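Local coordinates for acyl-CoA Binding Protein (Moniliophthora perniciosa, PDB 3FP5) that probably binds and carries long-chain acyl-CoA esters in fatty acid metabolism, at residues M3-F8 and V75-Y80; Y33-F38 and D63-V68. All coordinates share one frame; numbering follows the deposited sequence.

Both contacts belong to the same helical acyl-CoA binding domain. Contact 1 sets the start of helix 5-17 against helix 73-91, and contact 2 sets helix 28-42 against helix 56-66 and the residues just after it. Their centres are 14 Å apart, yet they touch: Y80 CE1 of contact 1 lies 3.2 Å from F34 O of contact 2, and A76 CB meets Y37 O at 3.7 Å. Helix 28-42 thus joins the two. A bound MES molecule, probably from the crystallisation liquor, lies about 3 Å from the side chain of Y80, and MES also comes within about 4 Å of Y35. The zinc ion bound by H2 and E74 is about 7 Å from the M3 side chain.

Contact 1 of 2, residues M3-F8 and V75-Y80; sequences MSKAKF and VAYQKY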
loop_
_atom_site.group_PDB
_atom_site.type_symbol
_atom_site.label_atom_id
_atom_site.label_comp_id
_atom_site.label_asym_id
_atom_site.label_seq_id
_atom_site.Cartn_x
_atom_site.Cartn_y
_atom_site.Cartn_z
ATOM N N MET A 3 12.487 -7.237 -2.884
ATOM C CA MET A 3 11.616 -7.116 -1.719
ATOM C C MET A 3 10.911 -8.447 -1.519
ATOM O O MET A 3 10.345 -8.996 -2.459
ATOM C CB MET A 3 10.588 -6.001 -1.910
ATOM C CG MET A 3 9.707 -5.767 -0.678
ATOM S SD MET A 3 10.670 -5.259 0.759
ATOM C CE MET A 3 11.250 -3.646 0.255
ATOM N N SER A 4 10.943 -8.955 -0.291
ATOM C CA SER A 4 10.321 -10.234 0.031
ATOM C C SER A 4 8.820 -10.120 0.268
ATOM O O SER A 4 8.321 -9.083 0.713
ATOM C CB SER A 4 10.965 -10.833 1.282
ATOM O OG SER A 4 10.623 -10.075 2.439
ATOM N N LYS A 5 8.103 -11.206 -0.006
ATOM C CA LYS A 5 6.684 -11.257 0.314
ATOM C C LYS A 5 6.486 -11.028 1.814
ATOM O O LYS A 5 5.513 -10.408 2.215
ATOM C CB LYS A 5 6.071 -12.598 -0.081
ATOM C CG LYS A 5 4.558 -12.661 0.112
ATOM C CD LYS A 5 4.010 -13.995 -0.358
ATOM C CE LYS A 5 2.498 -14.052 -0.234
ATOM N NZ LYS A 5 2.041 -14.140 1.183
ATOM N N ALA A 6 7.414 -11.522 2.629
ATOM C CA ALA A 6 7.285 -11.388 4.084
ATOM C C ALA A 6 7.265 -9.923 4.510
ATOM O O ALA A 6 6.465 -9.519 5.374
ATOM C CB ALA A 6 8.416 -12.131 4.789
ATOM N N LYS A 7 8.151 -9.119 3.926
ATOM C CA LYS A 7 8.168 -7.702 4.278
ATOM C C LYS A 7 6.902 -6.995 3.771
ATOM O O LYS A 7 6.333 -6.133 4.455
ATOM C CB LYS A 7 9.433 -7.016 3.768
ATOM C CG LYS A 7 10.671 -7.348 4.611
ATOM C CD LYS A 7 11.860 -6.532 4.159
ATOM C CE LYS A 7 13.151 -7.045 4.786
ATOM N NZ LYS A 7 13.137 -6.964 6.275
ATOM N N PHE A 8 6.451 -7.362 2.575
ATOM C CA PHE A 8 5.164 -6.873 2.081
ATOM C C PHE A 8 4.034 -7.234 3.046
ATOM O O PHE A 8 3.226 -6.380 3.409
ATOM C CB PHE A 8 4.880 -7.454 0.690
ATOM C CG PHE A 8 3.478 -7.208 0.200
ATOM C CD1 PHE A 8 3.101 -5.949 -0.251
ATOM C CD2 PHE A 8 2.531 -8.231 0.215
ATOM C CE1 PHE A 8 1.796 -5.712 -0.712
ATOM C CE2 PHE A 8 1.213 -8.006 -0.233
ATOM C CZ PHE A 8 0.849 -6.749 -0.704
ATOM N N VAL A 75 7.847 -5.854 -7.818
ATOM C CA VAL A 75 7.863 -4.397 -7.805
ATOM C C VAL A 75 6.722 -3.859 -6.933
ATOM O O VAL A 75 6.893 -2.896 -6.180
ATOM C CB VAL A 75 7.839 -3.820 -9.228
ATOM C CG1 VAL A 75 7.635 -2.309 -9.180
ATOM C CG2 VAL A 75 9.160 -4.174 -9.940
ATOM N N ALA A 76 5.564 -4.505 -7.016
ATOM C CA ALA A 76 4.419 -4.140 -6.186
ATOM C C ALA A 76 4.776 -4.248 -4.701
ATOM O O ALA A 76 4.483 -3.332 -3.933
ATOM C CB ALA A 76 3.208 -5.013 -6.511
ATOM N N TYR A 77 5.407 -5.362 -4.314
ATOM C CA TYR A 77 5.910 -5.524 -2.941
ATOM C C TYR A 77 6.791 -4.351 -2.550
ATOM O O TYR A 77 6.626 -3.766 -1.478
ATOM C CB TYR A 77 6.782 -6.774 -2.802
ATOM C CG TYR A 77 6.085 -8.107 -2.929
ATOM C CD1 TYR A 77 4.709 -8.226 -2.776
ATOM C CD2 TYR A 77 6.826 -9.261 -3.180
ATOM C CE1 TYR A 77 4.081 -9.467 -2.888
ATOM C CE2 TYR A 77 6.212 -10.495 -3.294
ATOM C CZ TYR A 77 4.842 -10.595 -3.152
ATOM O OH TYR A 77 4.236 -11.830 -3.256
ATOM N N GLN A 78 7.739 -4.031 -3.423
ATOM C CA GLN A 78 8.731 -3.003 -3.140
ATOM C C GLN A 78 8.094 -1.622 -2.985
ATOM O O GLN A 78 8.359 -0.905 -2.017
ATOM C CB GLN A 78 9.783 -2.978 -4.244
ATOM C CG GLN A 78 10.839 -1.923 -4.009
ATOM C CD GLN A 78 11.733 -1.728 -5.210
ATOM O OE1 GLN A 78 11.409 -2.159 -6.319
ATOM N NE2 GLN A 78 12.869 -1.075 -4.997
ATOM N N LYS A 79 7.244 -1.256 -3.941
ATOM C CA LYS A 79 6.582 0.039 -3.924
ATOM C C LYS A 79 5.692 0.212 -2.690
ATOM O O LYS A 79 5.643 1.290 -2.097
ATOM C CB LYS A 79 5.758 0.218 -5.203
ATOM C CG LYS A 79 6.617 0.355 -6.455
ATOM C CD LYS A 79 7.626 1.475 -6.273
ATOM C CE LYS A 79 8.423 1.726 -7.547
ATOM N NZ LYS A 79 9.491 2.743 -7.329
ATOM N N TYR A 80 4.986 -0.850 -2.318
ATOM C CA TYR A 80 4.086 -0.814 -1.168
ATOM C C TYR A 80 4.897 -0.604 0.119
ATOM O O TYR A 80 4.622 0.312 0.916
ATOM C CB TYR A 80 3.271 -2.116 -1.100
ATOM C CG TYR A 80 2.151 -2.099 -0.084
ATOM C CD1 TYR A 80 0.816 -1.956 -0.473
ATOM C CD2 TYR A 80 2.425 -2.227 1.274
ATOM C CE1 TYR A 80 -0.212 -1.940 0.485
ATOM C CE2 TYR A 80 1.411 -2.214 2.222
ATOM C CZ TYR A 80 0.101 -2.068 1.829
ATOM O OH TYR A 80 -0.883 -2.055 2.802
#
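F8 and Y77 meet ring against ring where the first turn of helix 5-17 packs on helix 73-91 within the all-helical acyl-CoA binding protein bundle. Y77 CD1 sits over one face of the F8 ring, toward its rim, 3.4 Å from F8 CG, which chi1 of 170° carries there, anti to the backbone N. The planes differ by 33° and the centroids are 4.9 Å apart, so the pair is tilted rather than stacked. The far edge of F8 is left for Y80: F8 CE1 stands over the Y80 face, 3.7 Å from Y80 CG, with planes at 72°, an edge-to-face arrangement that completes a three-ring cluster. K5 CA covers one face of Y77 in a CH-pi contact, 4.0 Å from the ring centroid, while K5 CG touches Y77 OH at 3.5 Å; the K5 amine continues to a salt bridge with D9. M3 packs directly as well, its CG 3.8 Å from Y77 CB and its CB against the Q78 backbone. An alanine in place of Y77 would probably leave the F8 face and K5 without this ring and open a gap between the helices. Further out, M3 N is held by E74, one of the zinc ligands. A41 of helix 28-42 touches both F8 and Y77, and V12 and V15 add cover to Y80. S4, the N-cap of helix 5-17, fixes the start of that helix: its OG accepts from K7 N at 3.0 Å.

Contact 2 of 2, residues Y33-F38 and D63-V68; sequences YFYKYF and DAWKSV
S67 OG, which lies beside K36, is gripped by two hydrogen bonds: it donates to A64 O at 2.6 Å, tilted 17° from the carbonyl plane, and accepts from a water. That water accepts in turn from K36 NZ at 2.8 Å, so one water bridges the ammonium of K36 to S67. The aliphatic part of K36 does the direct packing. Its CB presses on A64 O at 3.4 Å and on A64 CB at 3.8 Å, and chi1 of 75° puts CG in the crowded position between backbone N and carbonyl carbon; from there the extended chain crosses V68 at about a right angle, with CE 3.9 Å from V68 CG1. The same methyl meets the phenol end of Y37, 3.6 Å from its OH, while V68 CG2 lies near K36 O. At the other side of K36, Y35 CE2 makes a looser contact with W65 CB. W65 NE1 bonds to G44 O in the connecting loop. The CA atoms of K36 and W65 are just 4.2 Å apart, evidence of a close helix-helix approach built on the A64 methyl and the K36 methylenes, here joining helix 28-42 to helix 56-66 in the all-helical acyl-CoA binding protein fold.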
loop_
_atom_site.group_PDB
_atom_site.type_symbol
_atom_site.label_atom_id
_atom_site.label_comp_id
_atom_site.label_asym_id
_atom_site.label_seq_id
_atom_site.Cartn_x
_atom_site.Cartn_y
_atom_site.Cartn_z
ATOM N N TYR A 33 -2.569 4.688 -3.345
ATOM C CA TYR A 33 -1.276 4.130 -3.729
ATOM C C TYR A 33 -1.093 2.751 -3.091
ATOM O O TYR A 33 -0.694 1.782 -3.748
ATOM C CB TYR A 33 -0.168 5.096 -3.302
ATOM C CG TYR A 33 1.214 4.773 -3.812
ATOM C CD1 TYR A 33 1.790 5.504 -4.856
ATOM C CD2 TYR A 33 1.962 3.754 -3.230
ATOM C CE1 TYR A 33 3.078 5.220 -5.301
ATOM C CE2 TYR A 33 3.237 3.461 -3.673
ATOM C CZ TYR A 33 3.793 4.194 -4.708
ATOM O OH TYR A 33 5.076 3.890 -5.133
ATOM N N PHE A 34 -1.390 2.660 -1.798
ATOM C CA PHE A 34 -1.366 1.369 -1.121
ATOM C C PHE A 34 -2.338 0.389 -1.774
ATOM O O PHE A 34 -2.014 -0.786 -1.956
ATOM C CB PHE A 34 -1.733 1.518 0.359
ATOM C CG PHE A 34 -0.609 2.037 1.229
ATOM C CD1 PHE A 34 0.652 1.451 1.196
ATOM C CD2 PHE A 34 -0.838 3.082 2.117
ATOM C CE1 PHE A 34 1.678 1.928 2.021
ATOM C CE2 PHE A 34 0.179 3.558 2.948
ATOM C CZ PHE A 34 1.435 2.978 2.892
ATOM N N TYR A 35 -3.532 0.869 -2.119
ATOM C CA TYR A 35 -4.551 0.000 -2.704
ATOM C C TYR A 35 -4.054 -0.618 -4.002
ATOM O O TYR A 35 -4.134 -1.840 -4.194
ATOM C CB TYR A 35 -5.859 0.755 -2.989
ATOM C CG TYR A 35 -6.904 -0.145 -3.626
ATOM C CD1 TYR A 35 -7.648 -1.021 -2.851
ATOM C CD2 TYR A 35 -7.103 -0.161 -5.009
ATOM C CE1 TYR A 35 -8.589 -1.864 -3.421
ATOM C CE2 TYR A 35 -8.042 -0.999 -5.589
ATOM C CZ TYR A 35 -8.782 -1.849 -4.790
ATOM O OH TYR A 35 -9.710 -2.693 -5.352
ATOM N N LYS A 36 -3.538 0.227 -4.889
ATOM C CA LYS A 36 -3.213 -0.236 -6.229
ATOM C C LYS A 36 -2.097 -1.281 -6.165
ATOM O O LYS A 36 -2.160 -2.307 -6.847
ATOM C CB LYS A 36 -2.879 0.933 -7.176
ATOM C CG LYS A 36 -1.510 1.577 -6.987
ATOM C CD LYS A 36 -1.441 2.916 -7.718
ATOM C CE LYS A 36 -0.050 3.528 -7.628
ATOM N NZ LYS A 36 -0.013 4.937 -8.114
ATOM N N TYR A 37 -1.105 -1.054 -5.306
ATOM C CA TYR A 37 -0.021 -2.030 -5.198
ATOM C C TYR A 37 -0.413 -3.252 -4.370
ATOM O O TYR A 37 0.113 -4.345 -4.591
ATOM C CB TYR A 37 1.289 -1.387 -4.722
ATOM C CG TYR A 37 1.933 -0.584 -5.826
ATOM C CD1 TYR A 37 2.320 -1.198 -7.019
ATOM C CD2 TYR A 37 2.125 0.791 -5.700
ATOM C CE1 TYR A 37 2.905 -0.474 -8.035
ATOM C CE2 TYR A 37 2.694 1.528 -6.729
ATOM C CZ TYR A 37 3.082 0.883 -7.899
ATOM O OH TYR A 37 3.653 1.592 -8.932
ATOM N N PHE A 38 -1.336 -3.078 -3.420
ATOM C CA PHE A 38 -1.861 -4.235 -2.718
ATOM C C PHE A 38 -2.533 -5.212 -3.692
ATOM O O PHE A 38 -2.250 -6.405 -3.668
ATOM C CB PHE A 38 -2.833 -3.845 -1.607
ATOM C CG PHE A 38 -3.491 -5.033 -0.966
ATOM C CD1 PHE A 38 -2.835 -5.758 0.023
ATOM C CD2 PHE A 38 -4.753 -5.448 -1.373
ATOM C CE1 PHE A 38 -3.436 -6.862 0.608
ATOM C CE2 PHE A 38 -5.358 -6.553 -0.797
ATOM C CZ PHE A 38 -4.704 -7.265 0.193
ATOM N N ASP A 63 -9.370 2.661 -11.163
ATOM C CA ASP A 63 -8.441 3.466 -11.960
ATOM C C ASP A 63 -7.001 3.327 -11.454
ATOM O O ASP A 63 -6.073 3.162 -12.252
ATOM C CB ASP A 63 -8.867 4.935 -11.942
ATOM C CG ASP A 63 -10.106 5.186 -12.782
ATOM O OD1 ASP A 63 -10.471 4.300 -13.582
ATOM O OD2 ASP A 63 -10.720 6.264 -12.629
ATOM N N ALA A 64 -6.825 3.387 -10.139
ATOM C CA ALA A 64 -5.488 3.243 -9.548
ATOM C C ALA A 64 -4.878 1.886 -9.878
ATOM O O ALA A 64 -3.745 1.801 -10.355
ATOM C CB ALA A 64 -5.535 3.449 -8.040
ATOM N N TRP A 65 -5.643 0.827 -9.631
ATOM C CA TRP A 65 -5.217 -0.525 -9.957
ATOM C C TRP A 65 -4.878 -0.672 -11.449
ATOM O O TRP A 65 -3.818 -1.203 -11.802
ATOM C CB TRP A 65 -6.297 -1.529 -9.526
ATOM C CG TRP A 65 -5.874 -2.958 -9.593
ATOM C CD1 TRP A 65 -4.611 -3.439 -9.791
ATOM C CD2 TRP A 65 -6.718 -4.102 -9.443
ATOM N NE1 TRP A 65 -4.620 -4.818 -9.778
ATOM C CE2 TRP A 65 -5.903 -5.249 -9.569
ATOM C CE3 TRP A 65 -8.085 -4.273 -9.219
ATOM C CZ2 TRP A 65 -6.412 -6.546 -9.470
ATOM C CZ3 TRP A 65 -8.588 -5.564 -9.123
ATOM C CH2 TRP A 65 -7.756 -6.680 -9.251
ATOM N N LYS A 66 -5.765 -0.193 -12.323
ATOM C CA LYS A 66 -5.537 -0.261 -13.764
ATOM C C LYS A 66 -4.221 0.436 -14.130
ATOM O O LYS A 66 -3.483 -0.032 -14.995
ATOM C CB LYS A 66 -6.725 0.359 -14.526
ATOM C CG LYS A 66 -6.512 0.483 -16.038
ATOM C CD LYS A 66 -6.442 -0.878 -16.708
ATOM C CE LYS A 66 -6.491 -0.767 -18.233
ATOM N NZ LYS A 66 -6.666 -2.113 -18.820
ATOM N N SER A 67 -3.906 1.524 -13.432
ATOM C CA SER A 67 -2.716 2.318 -13.757
ATOM C C SER A 67 -1.386 1.591 -13.516
ATOM O O SER A 67 -0.339 2.029 -14.004
ATOM C CB SER A 67 -2.738 3.664 -13.026
ATOM O OG SER A 67 -2.362 3.531 -11.665
ATOM N N VAL A 68 -1.419 0.493 -12.768
ATOM C CA VAL A 68 -0.202 -0.280 -12.534
ATOM C C VAL A 68 -0.222 -1.643 -13.226
ATOM O O VAL A 68 0.576 -2.530 -12.908
ATOM C CB VAL A 68 0.152 -0.406 -11.032
ATOM C CG1 VAL A 68 0.444 0.965 -10.462
ATOM C CG2 VAL A 68 -0.969 -1.101 -10.240
HETATM O O HOH W 1 -0.239 4.796 -10.864
#